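Side-chain contacts in histone-lysine N-methyltransferase, H3 lysine-9 specific SUVH4 (Arabidopsis thaliana, PDB 4QEO), which methylates the histone H3 tail on a lysine whose modification marks chromatin for transcriptional repression, and binds methylated DNA through its SRA domain: residues Phe332-His337 and Pro342-Arg347; Ile57-Gly62 and Asp185-Val190; Leu357-Phe360 and Gly366-Val369; Gly133-Leu136 and Gln142-Asp145. All coordinates share one frame; numbering follows the deposited sequence.

Contact 1: residues Phe332-His337 and Pro342-Arg347; sequences FECGPH and PKCVNR. With ZN (zinc ion), chain G; ZN (zinc ion), chain F.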
loop_
_atom_site.group_PDB
_atom_site.type_symbol
_atom_site.label_atom_id
_atom_site.label_comp_id
_atom_site.label_asym_id
_atom_site.label_seq_id
_atom_site.Cartn_x
_atom_site.Cartn_y
_atom_site.Cartn_z
ATOM N N PHE A 332 -4.694 12.346 -18.180
ATOM C CA PHE A 332 -5.770 13.032 -18.885
ATOM C C PHE A 332 -7.090 12.310 -18.669
ATOM O O PHE A 332 -7.359 11.280 -19.288
ATOM C CB PHE A 332 -5.478 13.115 -20.380
ATOM C CG PHE A 332 -4.361 14.058 -20.738
ATOM C CD1 PHE A 332 -4.603 15.412 -20.911
ATOM C CD2 PHE A 332 -3.074 13.587 -20.930
ATOM C CE1 PHE A 332 -3.577 16.283 -21.259
ATOM C CE2 PHE A 332 -2.045 14.451 -21.279
ATOM C CZ PHE A 332 -2.300 15.800 -21.446
ATOM N N GLU A 333 -7.903 12.857 -17.781
ATOM C CA GLU A 333 -9.186 12.267 -17.468
ATOM C C GLU A 333 -10.284 12.819 -18.359
ATOM O O GLU A 333 -10.178 13.925 -18.905
ATOM C CB GLU A 333 -9.548 12.512 -16.003
ATOM C CG GLU A 333 -8.876 11.547 -15.032
ATOM C CD GLU A 333 -9.345 11.713 -13.592
ATOM O OE1 GLU A 333 -10.189 12.593 -13.316
ATOM O OE2 GLU A 333 -8.864 10.958 -12.727
ATOM N N CYS A 334 -11.343 12.031 -18.488
ATOM C CA CYS A 334 -12.568 12.497 -19.107
ATOM C C CYS A 334 -13.119 13.683 -18.310
ATOM O O CYS A 334 -12.929 13.783 -17.089
ATOM C CB CYS A 334 -13.586 11.357 -19.203
ATOM S SG CYS A 334 -13.135 10.028 -20.389
ATOM N N GLY A 335 -13.779 14.595 -19.014
ATOM C CA GLY A 335 -14.222 15.839 -18.414
ATOM C C GLY A 335 -15.671 16.189 -18.709
ATOM O O GLY A 335 -16.447 15.340 -19.130
ATOM N N PRO A 336 -16.038 17.453 -18.477
ATOM C CA PRO A 336 -17.407 17.980 -18.576
ATOM C C PRO A 336 -18.075 17.776 -19.944
ATOM O O PRO A 336 -19.298 17.602 -20.008
ATOM C CB PRO A 336 -17.216 19.477 -18.293
ATOM C CG PRO A 336 -16.010 19.522 -17.394
ATOM C CD PRO A 336 -15.094 18.463 -17.960
ATOM N N HIS A 337 -17.291 17.801 -21.017
ATOM C CA HIS A 337 -17.839 17.607 -22.355
ATOM C C HIS A 337 -17.750 16.183 -22.908
ATOM O O HIS A 337 -18.196 15.934 -24.033
ATOM C CB HIS A 337 -17.228 18.609 -23.352
ATOM C CG HIS A 337 -17.652 20.019 -23.110
ATOM N ND1 HIS A 337 -16.793 20.983 -22.627
ATOM C CD2 HIS A 337 -18.859 20.619 -23.235
ATOM C CE1 HIS A 337 -17.447 22.123 -22.490
ATOM N NE2 HIS A 337 -18.701 21.928 -22.854
ATOM N N PRO A 342 -20.546 9.268 -15.236
ATOM C CA PRO A 342 -19.604 9.411 -14.118
ATOM C C PRO A 342 -18.927 8.110 -13.737
ATOM O O PRO A 342 -17.933 8.149 -13.021
ATOM C CB PRO A 342 -20.492 9.889 -12.965
ATOM C CG PRO A 342 -21.856 9.429 -13.325
ATOM C CD PRO A 342 -21.934 9.518 -14.821
ATOM N N LYS A 343 -19.446 6.983 -14.211
ATOM C CA LYS A 343 -18.871 5.689 -13.866
ATOM C C LYS A 343 -17.619 5.379 -14.682
ATOM O O LYS A 343 -16.937 4.391 -14.412
ATOM C CB LYS A 343 -19.907 4.574 -14.065
ATOM C CG LYS A 343 -20.971 4.498 -12.971
ATOM C CD LYS A 343 -21.919 3.324 -13.209
ATOM C CE LYS A 343 -23.085 3.296 -12.218
ATOM N NZ LYS A 343 -24.141 2.297 -12.620
ATOM N N CYS A 344 -17.328 6.207 -15.684
ATOM C CA CYS A 344 -16.182 5.964 -16.565
ATOM C C CYS A 344 -14.909 5.779 -15.753
ATOM O O CYS A 344 -14.650 6.531 -14.811
ATOM C CB CYS A 344 -15.986 7.116 -17.568
ATOM S SG CYS A 344 -14.523 6.890 -18.622
ATOM N N VAL A 345 -14.113 4.777 -16.107
ATOM C CA VAL A 345 -12.904 4.489 -15.325
ATOM C C VAL A 345 -11.871 5.597 -15.542
ATOM O O VAL A 345 -11.039 5.886 -14.666
ATOM C CB VAL A 345 -12.348 3.087 -15.637
ATOM C CG1 VAL A 345 -11.174 2.742 -14.724
ATOM C CG2 VAL A 345 -13.446 2.060 -15.451
ATOM N N ASN A 346 -11.977 6.270 -16.686
ATOM C CA ASN A 346 -11.113 7.413 -16.939
ATOM C C ASN A 346 -11.588 8.692 -16.237
ATOM O O ASN A 346 -11.106 9.778 -16.523
ATOM C CB ASN A 346 -10.875 7.638 -18.432
ATOM C CG ASN A 346 -9.566 8.356 -18.702
ATOM O OD1 ASN A 346 -8.549 8.055 -18.088
ATOM N ND2 ASN A 346 -9.597 9.346 -19.588
ATOM N N ARG A 347 -12.520 8.539 -15.303
ATOM C CA ARG A 347 -12.827 9.588 -14.347
ATOM C C ARG A 347 -12.452 9.150 -12.921
ATOM O O ARG A 347 -13.003 9.671 -11.957
ATOM C CB ARG A 347 -14.322 9.931 -14.396
ATOM C CG ARG A 347 -14.827 10.406 -15.767
ATOM C CD ARG A 347 -16.325 10.654 -15.716
ATOM N NE ARG A 347 -16.894 11.182 -16.960
ATOM C CZ ARG A 347 -16.973 12.478 -17.256
ATOM N NH1 ARG A 347 -16.482 13.384 -16.426
ATOM N NH2 ARG A 347 -17.538 12.875 -18.393
HETATM ZN ZN ZN G . -14.823 8.584 -20.265
HETATM ZN ZN ZN F . -13.301 11.501 -22.378
#
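C334 SG bridges two zinc ions of the cluster, 2.2 Å from one and 2.5 Å from the other, and N346 ND2 adds a weak hydrogen bond to the same sulfur. C344 SG, turned anti to its own backbone N (chi1 177°), joins it on the first zinc at 2.4 Å. C298 and C340 complete that site; C292, C306 and C338 complete the second. N346 ND2 also gives a hydrogen bond to F332 O (3.0 Å), in the carbonyl plane and on a lone pair, while the backbone O of N346 receives C334 N at 3.0 Å. N346 OD1 is buried here without a partner in the model. The extended R347 side chain passes the CB of C334, which lies over one guanidinium face, and puts NH2 2.8 Å from G335 O at the group's edge, with NH1 making a weak second bond. E333 CB and CG lean on N346 O, while its OE1 is bonded to Q350 and salt-bridged to R483. A cysteine sulfur shared by two metals is the mark of the triangular Zn3Cys9 cluster of the pre-SET domain.

Contact 2: residues Ile57-Gly62 and Asp185-Val190; sequences IGDLPG and DGLYKV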
loop_
_atom_site.group_PDB
_atom_site.type_symbol
_atom_site.label_atom_id
_atom_site.label_comp_id
_atom_site.label_asym_id
_atom_site.label_seq_id
_atom_site.Cartn_x
_atom_site.Cartn_y
_atom_site.Cartn_z
ATOM N N ILE A 57 17.793 -18.049 5.754
ATOM C CA ILE A 57 17.341 -18.468 7.079
ATOM C C ILE A 57 17.243 -17.262 7.990
ATOM O O ILE A 57 18.184 -16.484 8.075
ATOM C CB ILE A 57 18.361 -19.428 7.720
ATOM C CG1 ILE A 57 18.326 -20.774 7.002
ATOM C CG2 ILE A 57 18.071 -19.607 9.217
ATOM C CD1 ILE A 57 19.541 -21.657 7.306
ATOM N N GLY A 58 16.126 -17.093 8.675
ATOM C CA GLY A 58 15.998 -15.981 9.602
ATOM C C GLY A 58 15.255 -14.797 9.009
ATOM O O GLY A 58 14.448 -14.959 8.101
ATOM N N ASP A 59 15.526 -13.594 9.513
ATOM C CA ASP A 59 14.792 -12.416 9.054
ATOM C C ASP A 59 15.368 -11.895 7.752
ATOM O O ASP A 59 16.567 -12.028 7.522
ATOM C CB ASP A 59 14.836 -11.309 10.111
ATOM C CG ASP A 59 13.777 -11.481 11.174
ATOM O OD1 ASP A 59 12.598 -11.648 10.806
ATOM O OD2 ASP A 59 14.115 -11.470 12.373
ATOM N N LEU A 60 14.513 -11.322 6.898
ATOM C CA LEU A 60 14.979 -10.620 5.701
ATOM C C LEU A 60 15.055 -9.127 6.024
ATOM O O LEU A 60 14.118 -8.563 6.585
ATOM C CB LEU A 60 14.046 -10.869 4.492
ATOM C CG LEU A 60 14.229 -12.136 3.624
ATOM C CD1 LEU A 60 14.236 -13.418 4.450
ATOM C CD2 LEU A 60 13.163 -12.246 2.520
ATOM N N PRO A 61 16.187 -8.492 5.696
ATOM C CA PRO A 61 16.337 -7.053 5.946
ATOM C C PRO A 61 15.214 -6.288 5.265
ATOM O O PRO A 61 14.900 -6.526 4.085
ATOM C CB PRO A 61 17.695 -6.728 5.315
ATOM C CG PRO A 61 18.467 -8.038 5.435
ATOM C CD PRO A 61 17.424 -9.104 5.176
ATOM N N GLY A 62 14.578 -5.406 6.026
ATOM C CA GLY A 62 13.534 -4.555 5.485
ATOM C C GLY A 62 12.157 -5.182 5.591
ATOM O O GLY A 62 11.165 -4.543 5.270
ATOM N N ASP A 185 4.724 -13.138 11.147
ATOM C CA ASP A 185 4.566 -13.075 12.587
ATOM C C ASP A 185 5.843 -13.376 13.374
ATOM O O ASP A 185 5.804 -13.517 14.603
ATOM C CB ASP A 185 3.430 -14.010 13.024
ATOM C CG ASP A 185 2.057 -13.495 12.599
ATOM O OD1 ASP A 185 1.940 -12.296 12.251
ATOM O OD2 ASP A 185 1.092 -14.282 12.621
ATOM N N GLY A 186 6.967 -13.476 12.673
ATOM C CA GLY A 186 8.248 -13.679 13.338
ATOM C C GLY A 186 8.827 -15.075 13.192
ATOM O O GLY A 186 8.256 -15.944 12.511
ATOM N N LEU A 187 9.965 -15.303 13.840
ATOM C CA LEU A 187 10.620 -16.595 13.771
ATOM C C LEU A 187 10.086 -17.569 14.845
ATOM O O LEU A 187 9.798 -17.165 15.972
ATOM C CB LEU A 187 12.127 -16.401 13.941
ATOM C CG LEU A 187 12.751 -15.451 12.904
ATOM C CD1 LEU A 187 14.158 -15.122 13.300
ATOM C CD2 LEU A 187 12.749 -16.157 11.538
ATOM N N TYR A 188 9.965 -18.843 14.478
ATOM C CA TYR A 188 9.596 -19.918 15.406
ATOM C C TYR A 188 10.616 -21.028 15.274
ATOM O O TYR A 188 11.144 -21.277 14.190
ATOM C CB TYR A 188 8.211 -20.501 15.056
ATOM C CG TYR A 188 7.002 -19.620 15.376
ATOM C CD1 TYR A 188 6.822 -18.379 14.776
ATOM C CD2 TYR A 188 6.008 -20.075 16.252
ATOM C CE1 TYR A 188 5.694 -17.592 15.054
ATOM C CE2 TYR A 188 4.875 -19.297 16.529
ATOM C CZ TYR A 188 4.725 -18.064 15.934
ATOM O OH TYR A 188 3.616 -17.288 16.227
ATOM N N LYS A 189 10.887 -21.724 16.372
ATOM C CA LYS A 189 11.629 -22.961 16.283
ATOM C C LYS A 189 10.673 -24.122 16.094
ATOM O O LYS A 189 9.519 -24.049 16.509
ATOM C CB LYS A 189 12.450 -23.194 17.562
ATOM C CG LYS A 189 11.634 -23.433 18.853
ATOM C CD LYS A 189 12.575 -24.005 19.979
ATOM C CE LYS A 189 11.844 -24.374 21.293
ATOM N NZ LYS A 189 12.775 -24.977 22.350
ATOM N N VAL A 190 11.161 -25.191 15.474
ATOM C CA VAL A 190 10.450 -26.461 15.491
ATOM C C VAL A 190 10.911 -27.209 16.740
ATOM O O VAL A 190 12.043 -27.686 16.826
ATOM C CB VAL A 190 10.735 -27.288 14.231
ATOM C CG1 VAL A 190 9.815 -28.518 14.170
ATOM C CG2 VAL A 190 10.543 -26.407 13.012
#
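The flat carboxylate of D59 meets L187 through one oxygen: OD2 lies 3.8 Å from CD1 of the leucine, and the two side chains cross obliquely. Its other oxygen, OD1, is hydrogen-bonded to the hydroxyl of Y184 on the same strand as L187, which probably helps fix the carboxylate's rotation. A second flat group, the ring of Y188, lies off the contact, with the carbonyl O of G186 in plane at its edge. This is the SRA (YDG) domain, whose curled sheet carries the long strand 180-197 between strands 165-172 and 203-211, and here the loop 57-62 is laid against that strand.

The patch is small and lies at the surface, only about 122 Å² in all, with no hydrogen bond across it. In L187, chi1 of -57° directs CG to the loop, and chi2 of 169° sets CD1 toward D59 and CD2 toward G58. G58 has a positive phi of 98°, a conformation in which a CB would jam against the preceding carbonyl oxygen. Partners outside both segments add to the attachment: R166 bonds G58 O with its NH1 and also touches the L187 side chain, while L187 N is held by Q215 OE1. Nucleic acid is about 12 Å away at its nearest atom, so this is plain packing of a loop on a sheet. The closest backbone approach to the leucine is at G58, whose CA sits 3.8 Å from L187 CD2.

Contact 3: residues Leu357-Phe360 and Gly366-Val369; sequences LEVF and GWAV. With SAH (S-adenosyl-L-homocysteine), chain E.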
loop_
_atom_site.group_PDB
_atom_site.type_symbol
_atom_site.label_atom_id
_atom_site.label_comp_id
_atom_site.label_asym_id
_atom_site.label_seq_id
_atom_site.Cartn_x
_atom_site.Cartn_y
_atom_site.Cartn_z
ATOM N N LEU A 357 -11.802 7.530 6.757
ATOM C CA LEU A 357 -10.580 8.162 7.216
ATOM C C LEU A 357 -10.804 8.872 8.531
ATOM O O LEU A 357 -11.937 9.083 8.961
ATOM C CB LEU A 357 -10.094 9.185 6.190
ATOM C CG LEU A 357 -9.907 8.678 4.760
ATOM C CD1 LEU A 357 -9.362 9.787 3.887
ATOM C CD2 LEU A 357 -8.990 7.460 4.729
ATOM N N GLU A 358 -9.707 9.266 9.157
ATOM C CA GLU A 358 -9.777 9.962 10.423
ATOM C C GLU A 358 -8.685 11.018 10.475
ATOM O O GLU A 358 -7.555 10.773 10.052
ATOM C CB GLU A 358 -9.617 8.962 11.572
ATOM C CG GLU A 358 -9.523 9.591 12.951
ATOM C CD GLU A 358 -9.084 8.596 14.028
ATOM O OE1 GLU A 358 -8.885 7.405 13.709
ATOM O OE2 GLU A 358 -8.928 9.013 15.198
ATOM N N VAL A 359 -9.033 12.205 10.958
ATOM C CA VAL A 359 -8.021 13.200 11.274
ATOM C C VAL A 359 -7.720 13.063 12.755
ATOM O O VAL A 359 -8.633 12.925 13.562
ATOM C CB VAL A 359 -8.502 14.628 10.946
ATOM C CG1 VAL A 359 -7.536 15.665 11.505
ATOM C CG2 VAL A 359 -8.650 14.791 9.444
ATOM N N PHE A 360 -6.443 13.057 13.114
ATOM C CA PHE A 360 -6.060 12.937 14.515
ATOM C C PHE A 360 -4.912 13.864 14.883
ATOM O O PHE A 360 -4.072 14.186 14.048
ATOM C CB PHE A 360 -5.705 11.489 14.861
ATOM C CG PHE A 360 -4.467 10.979 14.176
ATOM C CD1 PHE A 360 -4.509 10.557 12.855
ATOM C CD2 PHE A 360 -3.265 10.886 14.865
ATOM C CE1 PHE A 360 -3.368 10.068 12.229
ATOM C CE2 PHE A 360 -2.124 10.401 14.245
ATOM C CZ PHE A 360 -2.179 9.989 12.926
ATOM N N GLY A 366 1.083 18.321 14.666
ATOM C CA GLY A 366 -0.255 18.880 14.684
ATOM C C GLY A 366 -1.252 17.871 14.146
ATOM O O GLY A 366 -1.284 16.720 14.588
ATOM N N TRP A 367 -2.057 18.287 13.175
ATOM C CA TRP A 367 -3.053 17.389 12.605
ATOM C C TRP A 367 -2.448 16.385 11.616
ATOM O O TRP A 367 -1.484 16.689 10.909
ATOM C CB TRP A 367 -4.207 18.185 11.984
ATOM C CG TRP A 367 -4.928 19.011 12.998
ATOM C CD1 TRP A 367 -4.918 20.372 13.111
ATOM C CD2 TRP A 367 -5.746 18.526 14.072
ATOM N NE1 TRP A 367 -5.692 20.765 14.179
ATOM C CE2 TRP A 367 -6.212 19.651 14.785
ATOM C CE3 TRP A 367 -6.139 17.250 14.493
ATOM C CZ2 TRP A 367 -7.045 19.537 15.899
ATOM C CZ3 TRP A 367 -6.968 17.138 15.597
ATOM C CH2 TRP A 367 -7.409 18.276 16.289
ATOM N N ALA A 368 -3.013 15.181 11.606
ATOM C CA ALA A 368 -2.586 14.096 10.726
ATOM C C ALA A 368 -3.815 13.354 10.209
ATOM O O ALA A 368 -4.898 13.508 10.756
ATOM C CB ALA A 368 -1.673 13.128 11.483
ATOM N N VAL A 369 -3.654 12.543 9.168
ATOM C CA VAL A 369 -4.771 11.739 8.660
ATOM C C VAL A 369 -4.370 10.271 8.586
ATOM O O VAL A 369 -3.241 9.950 8.205
ATOM C CB VAL A 369 -5.238 12.218 7.263
ATOM C CG1 VAL A 369 -6.302 11.278 6.683
ATOM C CG2 VAL A 369 -5.769 13.650 7.332
HETATM N N SAH E . -0.170 18.871 10.721
HETATM C CA SAH E . -0.694 19.991 9.946
HETATM C CB SAH E . -1.182 19.522 8.575
HETATM C CG SAH E . -0.110 19.571 7.486
HETATM S SD SAH E . 0.176 21.257 6.882
HETATM C C SAH E . -1.779 20.739 10.716
HETATM O O SAH E . -2.621 21.414 10.124
HETATM O OXT SAH E . -1.839 20.689 11.949
HETATM C "C5'" SAH E . 1.973 21.141 7.056
HETATM C "C4'" SAH E . 2.428 21.673 8.406
HETATM O "O4'" SAH E . 2.357 20.629 9.361
HETATM C "C3'" SAH E . 3.863 22.173 8.374
HETATM O "O3'" SAH E . 3.908 23.578 8.357
HETATM C "C2'" SAH E . 4.485 21.642 9.647
HETATM O "O2'" SAH E . 4.462 22.624 10.656
HETATM C "C1'" SAH E . 3.585 20.491 10.045
HETATM N N9 SAH E . 4.239 19.248 9.608
HETATM C C8 SAH E . 3.929 18.504 8.497
HETATM N N7 SAH E . 4.771 17.449 8.434
HETATM C C5 SAH E . 5.623 17.521 9.481
HETATM C C6 SAH E . 6.673 16.711 9.888
HETATM N N6 SAH E . 6.982 15.626 9.182
HETATM N N1 SAH E . 7.385 17.042 11.024
HETATM C C2 SAH E . 7.054 18.170 11.752
HETATM N N3 SAH E . 6.007 18.971 11.342
HETATM C C4 SAH E . 5.302 18.649 10.229
#
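F360 and A368 form an antiparallel hydrogen-bonded pair: F360 N reaches A368 O at 2.9 Å, and A368 N returns the bond to F360 O at 2.8 Å. Their side chains share a face of the sheet, where the A368 methyl makes a CH-pi contact, CB standing 3.7 Å from the centre of the F360 ring and 23° off its normal. The ring lies there because CG sits between the backbone N and the carbonyl carbon (chi1 67°), which folds it back over the alanine. Losing the ring to a serine here would probably strip the A368 methyl of its aromatic face and R370 of its cation-pi partner.

On the other face V359 and V369 form a non-hydrogen-bonded pair, their CG2 methyls 3.8 Å apart. V359 CG1 also meets CE3 of W367, the two side chains crossing at about a right angle, and the indole edge abuts F360 C.

The backbone of W367 also holds S-adenosylhomocysteine directly, by both ends of its amino acid part. W367 N gives a nearly straight bond to OXT (2.7 Å, 169°), and W367 O takes one from the ligand N at 2.6 Å. G366 matters for its lack of a side chain, since a CB would run into OXT. One step outward, N460 ND2 also bonds W367 O, probably steadying that carbonyl.

This hairpin of the SET domain is part of a four-stranded sheet, with strand 357-361 between 256-257, parallel to it, and 367-371, the outermost strand within the chain; V359 is backbone-bonded to P255 and T257, and V369 to L498.

Contact 4: residues Gly133-Leu136 and Gln142-Asp145; sequences GHNL and QIKD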
loop_
_atom_site.group_PDB
_atom_site.type_symbol
_atom_site.label_atom_id
_atom_site.label_comp_id
_atom_site.label_asym_id
_atom_site.label_seq_id
_atom_site.Cartn_x
_atom_site.Cartn_y
_atom_site.Cartn_z
ATOM N N GLY A 133 -0.933 -35.160 0.718
ATOM C CA GLY A 133 -2.123 -35.972 0.889
ATOM C C GLY A 133 -3.339 -35.142 1.210
ATOM O O GLY A 133 -4.297 -35.607 1.837
ATOM N N HIS A 134 -3.275 -33.892 0.788
ATOM C CA HIS A 134 -4.278 -32.886 1.111
ATOM C C HIS A 134 -5.074 -32.511 -0.139
ATOM O O HIS A 134 -4.507 -32.235 -1.186
ATOM C CB HIS A 134 -3.579 -31.634 1.644
ATOM C CG HIS A 134 -4.494 -30.471 1.879
ATOM N ND1 HIS A 134 -4.597 -29.411 0.999
ATOM C CD2 HIS A 134 -5.336 -30.192 2.902
ATOM C CE1 HIS A 134 -5.456 -28.525 1.477
ATOM N NE2 HIS A 134 -5.924 -28.981 2.629
ATOM N N ASN A 135 -6.392 -32.487 -0.024
ATOM C CA ASN A 135 -7.215 -32.066 -1.143
ATOM C C ASN A 135 -7.142 -30.547 -1.263
ATOM O O ASN A 135 -7.470 -29.838 -0.321
ATOM C CB ASN A 135 -8.649 -32.538 -0.931
ATOM C CG ASN A 135 -9.395 -32.727 -2.234
ATOM O OD1 ASN A 135 -9.050 -32.132 -3.256
ATOM N ND2 ASN A 135 -10.429 -33.547 -2.202
ATOM N N LEU A 136 -6.653 -30.053 -2.394
ATOM C CA LEU A 136 -6.513 -28.610 -2.614
ATOM C C LEU A 136 -7.877 -27.954 -2.694
ATOM O O LEU A 136 -8.065 -26.818 -2.256
ATOM C CB LEU A 136 -5.770 -28.335 -3.921
ATOM C CG LEU A 136 -4.386 -27.706 -3.830
ATOM C CD1 LEU A 136 -3.950 -27.222 -5.209
ATOM C CD2 LEU A 136 -4.370 -26.572 -2.811
ATOM N N GLN A 142 -7.669 -34.349 4.288
ATOM C CA GLN A 142 -6.635 -35.336 3.986
ATOM C C GLN A 142 -7.265 -36.498 3.240
ATOM O O GLN A 142 -8.332 -36.964 3.618
ATOM C CB GLN A 142 -5.971 -35.836 5.277
ATOM C CG GLN A 142 -5.233 -34.714 6.059
ATOM C CD GLN A 142 -4.390 -33.834 5.135
ATOM O OE1 GLN A 142 -4.735 -32.673 4.872
ATOM N NE2 GLN A 142 -3.299 -34.384 4.627
ATOM N N ILE A 143 -6.603 -36.979 2.192
ATOM C CA ILE A 143 -7.154 -38.077 1.400
ATOM C C ILE A 143 -6.160 -39.209 1.187
ATOM O O ILE A 143 -6.490 -40.208 0.561
ATOM C CB ILE A 143 -7.613 -37.578 0.021
ATOM C CG1 ILE A 143 -6.480 -36.806 -0.644
ATOM C CG2 ILE A 143 -8.826 -36.679 0.161
ATOM C CD1 ILE A 143 -6.870 -36.275 -2.019
ATOM N N LYS A 144 -4.935 -39.043 1.676
ATOM C CA LYS A 144 -4.019 -40.171 1.812
ATOM C C LYS A 144 -2.953 -39.843 2.831
ATOM O O LYS A 144 -2.930 -38.733 3.364
ATOM C CB LYS A 144 -3.363 -40.556 0.476
ATOM C CG LYS A 144 -2.588 -39.459 -0.184
ATOM C CD LYS A 144 -1.911 -40.010 -1.416
ATOM C CE LYS A 144 -1.813 -38.970 -2.490
ATOM N NZ LYS A 144 -1.691 -39.612 -3.824
ATOM N N ASP A 145 -2.077 -40.814 3.094
ATOM C CA ASP A 145 -1.004 -40.661 4.069
ATOM C C ASP A 145 0.023 -39.637 3.647
ATOM O O ASP A 145 0.294 -39.473 2.453
ATOM C CB ASP A 145 -0.250 -41.982 4.260
ATOM C CG ASP A 145 -1.041 -43.035 5.019
ATOM O OD1 ASP A 145 -2.164 -42.753 5.479
ATOM O OD2 ASP A 145 -0.497 -44.161 5.167
#
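G133 O is the tight point of this contact, with I143 N donating to it at 2.7 Å and 165°. K144 N adds a long, weak bond to the same oxygen, and Q142 CA makes a CA-H...O contact with it at 3.2 Å. G133 has to be small: a CB here would lie within 2.4 Å of K144 O. On this buried side Q142 bends at chi2 (-45°), bringing its amide alongside the H134 ring, the two planes 23° apart. OE1 lies in the ring plane at its edge, 3.2 Å from CD2, while NE2 is hydrogen-bonded to G132 O. A leucine here in place of the glutamine would probably leave G132 O without that donor and the H134 edge without its oxygen.

The other side is looser and faces solvent. I143 CG2 comes no nearer than 4.2 Å to N135 ND2, and the K144 side chain touches only through CG, 3.7 Å from G133 CA.

Outside the segments, H134 NE2 bonds Q115 O, its ring stacks with Y116, and H134 packs on a phosphate of the bound nucleic acid; L136 reaches its bases. The loop probably corresponds to the NKR finger of SRA domains. The chemistry implies a turn closed by backbone bonds, with H134 braced by a carbonyl, an aromatic ring and an amide beside a phosphate of the bound nucleic acid.

Overall arrangement
Contacts 1 and 3 are buried, contact 4 is partly buried and contact 2 lies at the surface. Contacts 2 and 4 belong to the same SRA domain, with contact 4 nested in the long loop that contact 2 closes, yet their centres are about 28 Å apart and they do not touch. Contact 1 sits in the pre-SET region and contact 3 in the SET domain, their centres about 30 Å apart. Chemistry follows place: thiolates and zinc where regular structure is sparse, strand pairing and aromatic packing beside the cofactor product, leucine methyls against a glycine backbone and a carboxylate on the SRA sheet, and backbone bonds with a histidine-glutamine edge contact next to the nucleic acid.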